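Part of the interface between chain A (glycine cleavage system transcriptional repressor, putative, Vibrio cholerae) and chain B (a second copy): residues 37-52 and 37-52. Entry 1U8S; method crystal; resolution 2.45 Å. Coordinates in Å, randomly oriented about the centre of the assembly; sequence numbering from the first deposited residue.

Chain A (37-52) SRIAMFGKEFTLLMLI
Chain B (37-52) SRIAMFGKEFTLLMLI

Each stretch is a β-hairpin: strand 37-42, a turn (Gly A43-Lys A44, Gly B43-Lys B44), then strand 45-52. Positive phi at both glycines (64° at Gly A43, 67° at Gly B43) suits a residue without a side chain, and Phe B42 to Glu B45 forms a type II' turn. Reciprocal backbone hydrogen bonds pair Arg A38 with Leu A49, Ala A40 with Thr A47 and Phe A42 with Glu A45, and likewise in chain B; Phe A42 N to Glu A45 O and Phe B42 N to Glu B45 O are weak.

The hairpins pack face to face, with no hydrogen bond directly between them. The two 37-42 strands run at 170° with axes 8.4 Å apart, the two 45-52 strands at 172° and 7.5 Å. Register: Arg A38 CA to Arg B38 CA 7.2 Å, Thr A47 CA to Leu B49 CA 7.1 Å, Leu A51 CA to Phe B42 CA 6.2 Å. Strand alternation points the CB atoms of these residues toward the partner.

Apolar packing dominates the 852 Å² buried. Leu A49 and Leu B49, both mt, meet very tightly, Leu A49 CG to Leu B49 CG 3.1 Å; Thr A47 CG2 lies equally close, 3.1 Å, to Leu B49 CD2. Phe A42 and Phe B42 have chi1 m; Leu A51 and Leu B51 are tp. Leu B51 CB sits over the Phe A42 ring face, 4.2 Å from its centroid, a CH-pi contact; Leu A51 CB likewise covers a face of Phe B42, 3.5 Å from Phe B42 CD2.

Both arginines (mmt through chi3) bond NH1 to the preceding serine carbonyl: Arg A38 NH1 donates to Ser A37 O at 2.9 Å, Arg B38 NH1 to Ser B37 O at 3.0 Å. Ala A40 CB lies over one guanidinium face, 4.2 Å from Arg B38 NH2. Two waters bridge the chains, each donating to Ile A39 O and accepting from Arg B38 NH2 or NE.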

# COMPACT_ATOMS: atom_id res chain seq x y z
N SER A 37 -2.28 -7.06 2.28
CA SER A 37 -2.92 -5.78 2.49
C SER A 37 -1.85 -4.69 2.53
O SER A 37 -0.67 -4.98 2.63
CB SER A 37 -3.71 -5.79 3.81
OG SER A 37 -2.86 -5.91 4.95
N ARG A 38 -2.28 -3.44 2.42
CA ARG A 38 -1.37 -2.31 2.49
C ARG A 38 -2.05 -1.34 3.43
O ARG A 38 -3.25 -1.04 3.27
CB ARG A 38 -1.16 -1.66 1.13
CG ARG A 38 -0.37 -2.51 0.19
CD ARG A 38 1.00 -2.87 0.78
NE ARG A 38 1.78 -3.59 -0.22
CZ ARG A 38 1.70 -4.90 -0.45
NH1 ARG A 38 0.88 -5.67 0.26
NH2 ARG A 38 2.37 -5.41 -1.47
N ILE A 39 -1.31 -0.90 4.42
CA ILE A 39 -1.85 0.02 5.39
C ILE A 39 -0.97 1.25 5.43
O ILE A 39 0.26 1.16 5.36
CB ILE A 39 -1.87 -0.63 6.77
CG1 ILE A 39 -2.57 -1.99 6.67
CG2 ILE A 39 -2.56 0.29 7.78
CD1 ILE A 39 -2.69 -2.73 8.00
N ALA A 40 -1.59 2.41 5.51
CA ALA A 40 -0.83 3.64 5.55
C ALA A 40 -1.64 4.72 6.23
O ALA A 40 -2.87 4.71 6.21
CB ALA A 40 -0.46 4.07 4.12
N MET A 41 -0.94 5.65 6.85
CA MET A 41 -1.60 6.75 7.51
C MET A 41 -1.21 7.98 6.69
O MET A 41 -0.09 8.49 6.81
CB MET A 41 -1.09 6.85 8.95
CG MET A 41 -2.12 7.36 9.96
SD MET A 41 -2.46 9.12 9.78
CE MET A 41 -0.89 9.83 10.44
N PHE A 42 -2.11 8.43 5.83
CA PHE A 42 -1.86 9.58 4.98
C PHE A 42 -2.57 10.80 5.52
O PHE A 42 -3.78 10.78 5.71
CB PHE A 42 -2.34 9.34 3.54
CG PHE A 42 -1.52 8.32 2.78
CD1 PHE A 42 -0.18 8.11 3.10
CD2 PHE A 42 -2.07 7.63 1.71
CE1 PHE A 42 0.60 7.22 2.37
CE2 PHE A 42 -1.29 6.74 0.97
CZ PHE A 42 0.04 6.54 1.30
N GLY A 43 -1.81 11.87 5.75
CA GLY A 43 -2.40 13.08 6.28
C GLY A 43 -2.93 12.77 7.67
O GLY A 43 -2.17 12.67 8.62
N LYS A 44 -4.24 12.58 7.77
CA LYS A 44 -4.85 12.26 9.05
C LYS A 44 -5.87 11.13 8.88
O LYS A 44 -6.72 10.90 9.74
CB LYS A 44 -5.54 13.51 9.61
CG LYS A 44 -5.83 13.45 11.09
CD LYS A 44 -6.66 14.65 11.55
CE LYS A 44 -5.85 15.95 11.57
NZ LYS A 44 -6.67 17.10 12.07
N GLU A 45 -5.74 10.41 7.76
CA GLU A 45 -6.65 9.31 7.43
C GLU A 45 -6.01 7.93 7.52
O GLU A 45 -4.83 7.75 7.18
CB GLU A 45 -7.17 9.44 6.00
CG GLU A 45 -7.60 10.82 5.58
CD GLU A 45 -8.70 11.36 6.45
OE1 GLU A 45 -9.58 10.57 6.85
OE2 GLU A 45 -8.69 12.58 6.72
N PHE A 46 -6.81 6.96 7.95
CA PHE A 46 -6.39 5.57 7.99
C PHE A 46 -6.63 5.13 6.54
O PHE A 46 -7.67 5.44 5.98
CB PHE A 46 -7.29 4.78 8.93
CG PHE A 46 -7.26 3.29 8.68
CD1 PHE A 46 -6.18 2.53 9.11
CD2 PHE A 46 -8.30 2.66 8.01
CE1 PHE A 46 -6.13 1.15 8.88
CE2 PHE A 46 -8.27 1.28 7.77
CZ PHE A 46 -7.18 0.53 8.21
N THR A 47 -5.67 4.42 5.95
CA THR A 47 -5.80 3.98 4.56
C THR A 47 -5.56 2.48 4.39
O THR A 47 -4.54 1.95 4.83
CB THR A 47 -4.81 4.75 3.68
OG1 THR A 47 -5.01 6.16 3.85
CG2 THR A 47 -5.03 4.43 2.25
N LEU A 48 -6.49 1.80 3.72
CA LEU A 48 -6.34 0.36 3.56
C LEU A 48 -6.61 -0.29 2.20
O LEU A 48 -7.60 -0.01 1.53
CB LEU A 48 -7.20 -0.37 4.60
CG LEU A 48 -7.23 -1.91 4.51
CD1 LEU A 48 -5.89 -2.49 4.95
CD2 LEU A 48 -8.35 -2.45 5.40
N LEU A 49 -5.70 -1.18 1.81
CA LEU A 49 -5.85 -1.97 0.61
C LEU A 49 -5.76 -3.36 1.19
O LEU A 49 -4.84 -3.64 1.95
CB LEU A 49 -4.69 -1.76 -0.36
CG LEU A 49 -4.63 -0.43 -1.11
CD1 LEU A 49 -3.40 -0.41 -2.02
CD2 LEU A 49 -5.91 -0.24 -1.92
N MET A 50 -6.72 -4.23 0.86
CA MET A 50 -6.71 -5.57 1.40
C MET A 50 -7.32 -6.56 0.43
O MET A 50 -8.34 -6.27 -0.22
CB MET A 50 -7.46 -5.59 2.73
CG MET A 50 -7.57 -6.96 3.39
SD MET A 50 -8.39 -6.82 5.00
CE MET A 50 -7.14 -5.95 5.92
N LEU A 51 -6.68 -7.72 0.34
CA LEU A 51 -7.14 -8.80 -0.51
C LEU A 51 -7.44 -9.98 0.41
O LEU A 51 -6.53 -10.52 1.03
CB LEU A 51 -6.07 -9.21 -1.53
CG LEU A 51 -6.35 -10.60 -2.12
CD1 LEU A 51 -7.52 -10.51 -3.11
CD2 LEU A 51 -5.12 -11.14 -2.81
N ILE A 52 -8.71 -10.35 0.49
CA ILE A 52 -9.14 -11.46 1.33
C ILE A 52 -9.72 -12.52 0.42
O ILE A 52 -9.93 -12.27 -0.77
CB ILE A 52 -10.26 -11.03 2.31
CG1 ILE A 52 -11.55 -10.69 1.53
CG2 ILE A 52 -9.81 -9.82 3.13
CD1 ILE A 52 -12.73 -10.40 2.42
N SER B 37 2.46 7.03 -1.96
CA SER B 37 1.46 6.12 -2.51
C SER B 37 1.84 4.69 -2.25
O SER B 37 2.96 4.39 -1.82
CB SER B 37 1.33 6.32 -4.03
OG SER B 37 2.54 5.97 -4.69
N ARG B 38 0.89 3.79 -2.50
CA ARG B 38 1.10 2.36 -2.34
C ARG B 38 0.42 1.71 -3.53
O ARG B 38 -0.76 1.98 -3.84
CB ARG B 38 0.49 1.86 -1.04
CG ARG B 38 1.11 2.46 0.20
CD ARG B 38 2.49 1.90 0.49
NE ARG B 38 2.90 2.31 1.82
CZ ARG B 38 3.35 3.53 2.11
NH1 ARG B 38 3.47 4.45 1.15
NH2 ARG B 38 3.63 3.84 3.37
N ILE B 39 1.17 0.85 -4.20
CA ILE B 39 0.67 0.15 -5.36
C ILE B 39 0.79 -1.35 -5.11
O ILE B 39 1.85 -1.85 -4.73
CB ILE B 39 1.48 0.54 -6.60
CG1 ILE B 39 1.44 2.07 -6.77
CG2 ILE B 39 0.96 -0.18 -7.83
CD1 ILE B 39 2.37 2.61 -7.84
N ALA B 40 -0.31 -2.05 -5.31
CA ALA B 40 -0.31 -3.48 -5.10
C ALA B 40 -1.13 -4.14 -6.18
O ALA B 40 -2.13 -3.59 -6.64
CB ALA B 40 -0.90 -3.82 -3.72
N MET B 41 -0.69 -5.31 -6.61
CA MET B 41 -1.39 -6.08 -7.62
C MET B 41 -2.03 -7.23 -6.86
O MET B 41 -1.35 -8.18 -6.49
CB MET B 41 -0.40 -6.61 -8.67
CG MET B 41 -0.83 -7.92 -9.36
SD MET B 41 -2.30 -7.84 -10.47
CE MET B 41 -1.52 -8.26 -12.07
N PHE B 42 -3.33 -7.13 -6.60
CA PHE B 42 -4.07 -8.17 -5.88
C PHE B 42 -5.00 -8.88 -6.85
O PHE B 42 -5.89 -8.25 -7.44
CB PHE B 42 -4.93 -7.59 -4.76
CG PHE B 42 -4.13 -7.03 -3.63
CD1 PHE B 42 -2.78 -7.34 -3.49
CD2 PHE B 42 -4.74 -6.23 -2.67
CE1 PHE B 42 -2.06 -6.86 -2.42
CE2 PHE B 42 -4.02 -5.75 -1.59
CZ PHE B 42 -2.68 -6.06 -1.46
N GLY B 43 -4.81 -10.19 -6.99
CA GLY B 43 -5.63 -10.94 -7.93
C GLY B 43 -5.26 -10.45 -9.31
O GLY B 43 -4.07 -10.39 -9.65
N LYS B 44 -6.25 -10.08 -10.11
CA LYS B 44 -5.99 -9.56 -11.45
C LYS B 44 -6.16 -8.04 -11.37
O LYS B 44 -6.10 -7.35 -12.39
CB LYS B 44 -6.99 -10.14 -12.45
CG LYS B 44 -7.14 -11.65 -12.40
CD LYS B 44 -5.85 -12.38 -12.80
CE LYS B 44 -6.04 -13.90 -12.77
NZ LYS B 44 -4.83 -14.65 -13.25
N GLU B 45 -6.33 -7.53 -10.15
CA GLU B 45 -6.56 -6.11 -9.92
C GLU B 45 -5.36 -5.20 -9.64
O GLU B 45 -4.33 -5.62 -9.09
CB GLU B 45 -7.56 -5.92 -8.77
CG GLU B 45 -8.75 -6.84 -8.83
CD GLU B 45 -9.52 -6.70 -10.13
OE1 GLU B 45 -9.93 -7.75 -10.68
OE2 GLU B 45 -9.72 -5.56 -10.59
N PHE B 46 -5.53 -3.94 -10.00
CA PHE B 46 -4.53 -2.91 -9.78
C PHE B 46 -5.11 -2.12 -8.60
O PHE B 46 -6.22 -1.59 -8.69
CB PHE B 46 -4.43 -2.02 -11.04
CG PHE B 46 -3.85 -0.65 -10.80
CD1 PHE B 46 -2.47 -0.46 -10.75
CD2 PHE B 46 -4.68 0.45 -10.62
CE1 PHE B 46 -1.93 0.82 -10.53
CE2 PHE B 46 -4.16 1.74 -10.40
CZ PHE B 46 -2.78 1.92 -10.36
N THR B 47 -4.40 -2.09 -7.48
CA THR B 47 -4.89 -1.35 -6.31
C THR B 47 -3.91 -0.25 -5.95
O THR B 47 -2.69 -0.48 -5.89
CB THR B 47 -5.12 -2.27 -5.07
OG1 THR B 47 -3.87 -2.85 -4.67
CG2 THR B 47 -6.07 -3.39 -5.41
N LEU B 48 -4.45 0.93 -5.68
CA LEU B 48 -3.65 2.10 -5.36
C LEU B 48 -4.12 2.99 -4.19
O LEU B 48 -5.29 3.37 -4.11
CB LEU B 48 -3.56 2.97 -6.61
CG LEU B 48 -3.08 4.39 -6.42
CD1 LEU B 48 -1.58 4.41 -6.53
CD2 LEU B 48 -3.69 5.27 -7.49
N LEU B 49 -3.20 3.31 -3.28
CA LEU B 49 -3.49 4.22 -2.17
C LEU B 49 -2.65 5.42 -2.54
O LEU B 49 -1.50 5.26 -2.91
CB LEU B 49 -2.99 3.67 -0.84
CG LEU B 49 -3.73 2.44 -0.34
CD1 LEU B 49 -3.26 2.08 1.07
CD2 LEU B 49 -5.25 2.72 -0.38
N MET B 50 -3.22 6.62 -2.47
CA MET B 50 -2.41 7.78 -2.83
C MET B 50 -2.81 9.05 -2.10
O MET B 50 -3.97 9.25 -1.77
CB MET B 50 -2.46 8.00 -4.35
CG MET B 50 -1.51 9.06 -4.86
SD MET B 50 -1.63 9.29 -6.66
CE MET B 50 -0.47 8.04 -7.26
N LEU B 51 -1.82 9.89 -1.84
CA LEU B 51 -1.99 11.16 -1.15
C LEU B 51 -1.36 12.26 -2.00
O LEU B 51 -0.16 12.26 -2.23
CB LEU B 51 -1.30 11.12 0.22
CG LEU B 51 -1.21 12.48 0.90
CD1 LEU B 51 -2.61 13.00 1.14
CD2 LEU B 51 -0.42 12.38 2.20
N ILE B 52 -2.18 13.20 -2.45
CA ILE B 52 -1.67 14.27 -3.28
C ILE B 52 -1.97 15.60 -2.62
O ILE B 52 -2.77 15.68 -1.69
CB ILE B 52 -2.33 14.25 -4.69
CG1 ILE B 52 -3.83 14.51 -4.57
CG2 ILE B 52 -2.09 12.90 -5.37
CD1 ILE B 52 -4.54 14.56 -5.92
O HOH W 1 2.81 2.55 5.91
O HOH W 2 1.77 0.18 2.94